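Local coordinates for protein serine protease inhibitor 2 (Anopheles gambiae, PDB 3PZF) that inhibits clip-domain serine proteases as a serpin, forming a covalent complex with its target and thereby restraining melanization in mosquito hemolymph, at residues T256-Q259 / V260-R263; L296-P299 / L300-V303. All coordinates share one frame; numbering follows the deposited sequence.

Interaction 1 (T256-Q259 / V260-R263); sequences TVNQ and VLDR
V260 and L261 bond back to the residues that open the short helix 257-263, whose start is a capping box formed by T256 and Q259. The capping bonds are reciprocal. T256 OG1 accepts from Q259 N over 3.1 Å, and T256 N donates to Q259 OE1 over 3.0 Å, tilted 29° from the amide plane. Threonine suits the N-cap because its chi1 of 61° swings the hydroxyl over the first turn, where a backbone N-H lacks a carbonyl partner; glutamine supplies an acceptor on an otherwise extended chain.

Backbone bonds take over from there. V260 N reaches T256 O at 3.1 Å, L261 N reaches V257 O at 2.8 Å and D262 N reaches N258 O at 3.1 Å, whereas the bond from R263 N to Q259 O is weak.

Apolar contact occupies the inward face. V257 and L261 lie side by side against I375, while V260 rests on I249 and P251; branched aliphatic side chains suit this face because it lies against strands 244-251 and 374-380. The outward face carries N258, Q259 and D262, polar residues that tolerate solvent. R263, bent at chi2 and chi3, turns its guanidinium to a salt bridge with D229. The methyls that join the two turns most directly are V257 CG1 and L261 CD1, 3.8 Å apart.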
loop_
_atom_site.group_PDB
_atom_site.type_symbol
_atom_site.label_atom_id
_atom_site.label_comp_id
_atom_site.label_asym_id
_atom_site.label_seq_id
_atom_site.Cartn_x
_atom_site.Cartn_y
_atom_site.Cartn_z
ATOM N N THR A 256 21.716 2.479 -6.980
ATOM C CA THR A 256 20.922 1.366 -6.472
ATOM C C THR A 256 19.572 1.887 -6.043
ATOM O O THR A 256 19.379 3.096 -5.920
ATOM C CB THR A 256 21.559 0.724 -5.223
ATOM O OG1 THR A 256 21.640 1.715 -4.192
ATOM C CG2 THR A 256 22.952 0.180 -5.528
ATOM N N VAL A 257 18.640 0.976 -5.792
ATOM C CA VAL A 257 17.341 1.354 -5.234
ATOM C C VAL A 257 17.517 2.088 -3.907
ATOM O O VAL A 257 16.830 3.075 -3.637
ATOM C CB VAL A 257 16.458 0.104 -5.030
ATOM C CG1 VAL A 257 15.328 0.364 -4.009
ATOM C CG2 VAL A 257 15.892 -0.353 -6.365
ATOM N N ASN A 258 18.444 1.619 -3.076
ATOM C CA ASN A 258 18.673 2.268 -1.790
ATOM C C ASN A 258 19.138 3.724 -1.961
ATOM O O ASN A 258 18.665 4.619 -1.260
ATOM C CB ASN A 258 19.665 1.449 -0.939
ATOM C CG ASN A 258 18.965 0.383 -0.067
ATOM O OD1 ASN A 258 19.516 -0.695 0.175
ATOM N ND2 ASN A 258 17.752 0.687 0.402
ATOM N N GLN A 259 20.037 3.976 -2.910
ATOM C CA GLN A 259 20.493 5.344 -3.150
ATOM C C GLN A 259 19.350 6.229 -3.646
ATOM O O GLN A 259 19.206 7.356 -3.200
ATOM C CB GLN A 259 21.676 5.358 -4.149
ATOM C CG GLN A 259 22.908 4.582 -3.605
ATOM C CD GLN A 259 24.055 4.447 -4.606
ATOM O OE1 GLN A 259 23.834 4.238 -5.794
ATOM N NE2 GLN A 259 25.285 4.562 -4.119
ATOM N N VAL A 260 18.540 5.721 -4.572
ATOM C CA VAL A 260 17.413 6.485 -5.080
ATOM C C VAL A 260 16.406 6.741 -3.931
ATOM O O VAL A 260 15.886 7.848 -3.761
ATOM C CB VAL A 260 16.759 5.759 -6.278
ATOM C CG1 VAL A 260 15.464 6.459 -6.693
ATOM C CG2 VAL A 260 17.752 5.664 -7.463
ATOM N N LEU A 261 16.162 5.729 -3.105
ATOM C CA LEU A 261 15.277 5.911 -1.947
ATOM C C LEU A 261 15.682 7.085 -1.042
ATOM O O LEU A 261 14.848 7.904 -0.665
ATOM C CB LEU A 261 15.202 4.629 -1.122
ATOM C CG LEU A 261 14.273 3.572 -1.718
ATOM C CD1 LEU A 261 14.361 2.310 -0.895
ATOM C CD2 LEU A 261 12.816 4.059 -1.772
ATOM N N ASP A 262 16.964 7.177 -0.707
ATOM C CA ASP A 262 17.454 8.250 0.156
ATOM C C ASP A 262 17.210 9.636 -0.431
ATOM O O ASP A 262 17.175 10.630 0.294
ATOM C CB ASP A 262 18.952 8.074 0.420
ATOM C CG ASP A 262 19.256 6.856 1.278
ATOM O OD1 ASP A 262 18.393 6.477 2.098
ATOM O OD2 ASP A 262 20.357 6.279 1.133
ATOM N N ARG A 263 17.048 9.694 -1.746
ATOM C CA ARG A 263 16.840 10.956 -2.453
ATOM C C ARG A 263 15.376 11.326 -2.482
ATOM O O ARG A 263 15.029 12.476 -2.742
ATOM C CB ARG A 263 17.339 10.858 -3.908
ATOM C CG ARG A 263 18.862 10.835 -4.062
ATOM C CD ARG A 263 19.470 12.168 -3.654
ATOM N NE ARG A 263 18.978 13.269 -4.482
ATOM C CZ ARG A 263 19.113 14.557 -4.179
ATOM N NH1 ARG A 263 19.724 14.918 -3.056
ATOM N NH2 ARG A 263 18.630 15.485 -5.000
#

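Interaction 2 (L296-P299 / L300-V303); sequences LNEP and LQQV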
loop_
_atom_site.group_PDB
_atom_site.type_symbol
_atom_site.label_atom_id
_atom_site.label_comp_id
_atom_site.label_asym_id
_atom_site.label_seq_id
_atom_site.Cartn_x
_atom_site.Cartn_y
_atom_site.Cartn_z
ATOM N N LEU A 296 3.034 -4.741 11.680
ATOM C CA LEU A 296 3.440 -3.339 11.529
ATOM C C LEU A 296 3.941 -2.731 12.840
ATOM O O LEU A 296 4.472 -1.629 12.817
ATOM C CB LEU A 296 2.286 -2.489 10.978
ATOM C CG LEU A 296 1.696 -2.931 9.627
ATOM C CD1 LEU A 296 0.672 -1.871 9.114
ATOM C CD2 LEU A 296 2.820 -3.143 8.568
ATOM N N ASN A 297 3.809 -3.447 13.961
ATOM C CA ASN A 297 4.273 -2.909 15.252
ATOM C C ASN A 297 5.707 -2.364 15.151
ATOM O O ASN A 297 5.980 -1.205 15.490
ATOM C CB ASN A 297 4.231 -3.965 16.374
ATOM C CG ASN A 297 2.826 -4.470 16.669
ATOM O OD1 ASN A 297 2.034 -4.680 15.758
ATOM N ND2 ASN A 297 2.511 -4.682 17.959
ATOM N N GLU A 298 6.623 -3.209 14.692
ATOM C CA GLU A 298 8.038 -2.870 14.733
ATOM C C GLU A 298 8.368 -1.677 13.821
ATOM O O GLU A 298 8.967 -0.698 14.271
ATOM C CB GLU A 298 8.878 -4.101 14.389
ATOM C CG GLU A 298 10.301 -3.799 13.905
ATOM C CD GLU A 298 11.172 -3.152 14.974
ATOM O OE1 GLU A 298 10.636 -2.775 16.042
ATOM O OE2 GLU A 298 12.395 -3.027 14.742
ATOM N N PRO A 299 7.966 -1.737 12.540
ATOM C CA PRO A 299 8.254 -0.574 11.683
ATOM C C PRO A 299 7.576 0.719 12.142
ATOM O O PRO A 299 8.167 1.785 11.981
ATOM C CB PRO A 299 7.730 -0.998 10.302
ATOM C CG PRO A 299 6.848 -2.160 10.535
ATOM C CD PRO A 299 7.387 -2.851 11.773
ATOM N N LEU A 300 6.361 0.644 12.685
ATOM C CA LEU A 300 5.719 1.844 13.188
ATOM C C LEU A 300 6.557 2.421 14.327
ATOM O O LEU A 300 6.773 3.630 14.385
ATOM C CB LEU A 300 4.286 1.561 13.650
ATOM C CG LEU A 300 3.269 1.371 12.507
ATOM C CD1 LEU A 300 1.950 0.777 13.055
ATOM C CD2 LEU A 300 2.986 2.681 11.734
ATOM N N GLN A 301 7.059 1.553 15.200
ATOM C CA GLN A 301 7.875 1.991 16.330
ATOM C C GLN A 301 9.148 2.648 15.816
ATOM O O GLN A 301 9.582 3.672 16.327
ATOM C CB GLN A 301 8.198 0.809 17.251
ATOM C CG GLN A 301 6.992 0.384 18.109
ATOM C CD GLN A 301 7.215 -0.880 18.931
ATOM O OE1 GLN A 301 6.591 -1.069 19.975
ATOM N NE2 GLN A 301 8.091 -1.750 18.459
ATOM N N GLN A 302 9.722 2.067 14.776
ATOM C CA GLN A 302 10.954 2.596 14.205
ATOM C C GLN A 302 10.772 4.012 13.667
ATOM O O GLN A 302 11.688 4.819 13.751
ATOM C CB GLN A 302 11.486 1.669 13.112
ATOM C CG GLN A 302 12.082 0.382 13.660
ATOM C CD GLN A 302 13.201 0.634 14.661
ATOM O OE1 GLN A 302 14.195 1.278 14.344
ATOM N NE2 GLN A 302 13.036 0.129 15.881
ATOM N N VAL A 303 9.596 4.326 13.132
ATOM C CA VAL A 303 9.384 5.652 12.572
ATOM C C VAL A 303 8.757 6.631 13.584
ATOM O O VAL A 303 8.351 7.724 13.203
ATOM C CB VAL A 303 8.524 5.611 11.288
ATOM C CG1 VAL A 303 9.228 4.815 10.191
ATOM C CG2 VAL A 303 7.141 5.042 11.591
#
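The E298 carboxylate meets the amides of Q301 and Q302 on the outer side of the short serpin helix 297-302. The aliphatic CG of Q302 lies over one face of the carboxylate, 3.6 Å from E298 OE2, while Q301 NE2 sits beyond the other oxygen, 3.7 Å from E298 OE1. The Q301 amide stands nearly upright to the carboxylate, 85° between planes, and that of Q302 is inclined by 44°. E298 has CG anti to its backbone N (chi1 159°), then bends at chi2, which carries the carboxylate to these glutamines. E298 and Q302 are long polar residues fit for an outer surface; Q301 is partly covered by F309, which its aliphatic part suits.

The inner side is apolar. L300 CD1 packs 3.9 Å from L296 CB, and both leucines reach I333 and helix 45-58, with P299 resting on I33 of helix 24-35. Proline fits this early position, where a helix makes little use of a backbone N-H. N297 ties the helix start to the adjoining strand, its amide bonding I333 N and S331 O.

L300 N, Q301 N and Q302 N each bond four residues back. At the last turn V303 N reaches P299 O over 3.1 Å, with V303 CG2 3.4 Å from that same oxygen.

Interaction 1 and interaction 2 are single short helices on one serpin body, with centres 21 Å apart and nearest atoms about 12 Å apart, so they do not touch. Helix 24-35 spans the gap: K31 makes a weak hydrogen bond to L261 O of interaction 1, while F29, I33 and E32 pack against interaction 2. Their sheet partners differ. Residues 256-263 cover strands 244-251 and 374-380, whereas 296-303 follow strand 277-295 and bind the start of strand 332-341. That strand leads into the hinge region, L344 to A348, required for peptidase binding, which places interaction 2 at the far end of the strand from the hinge.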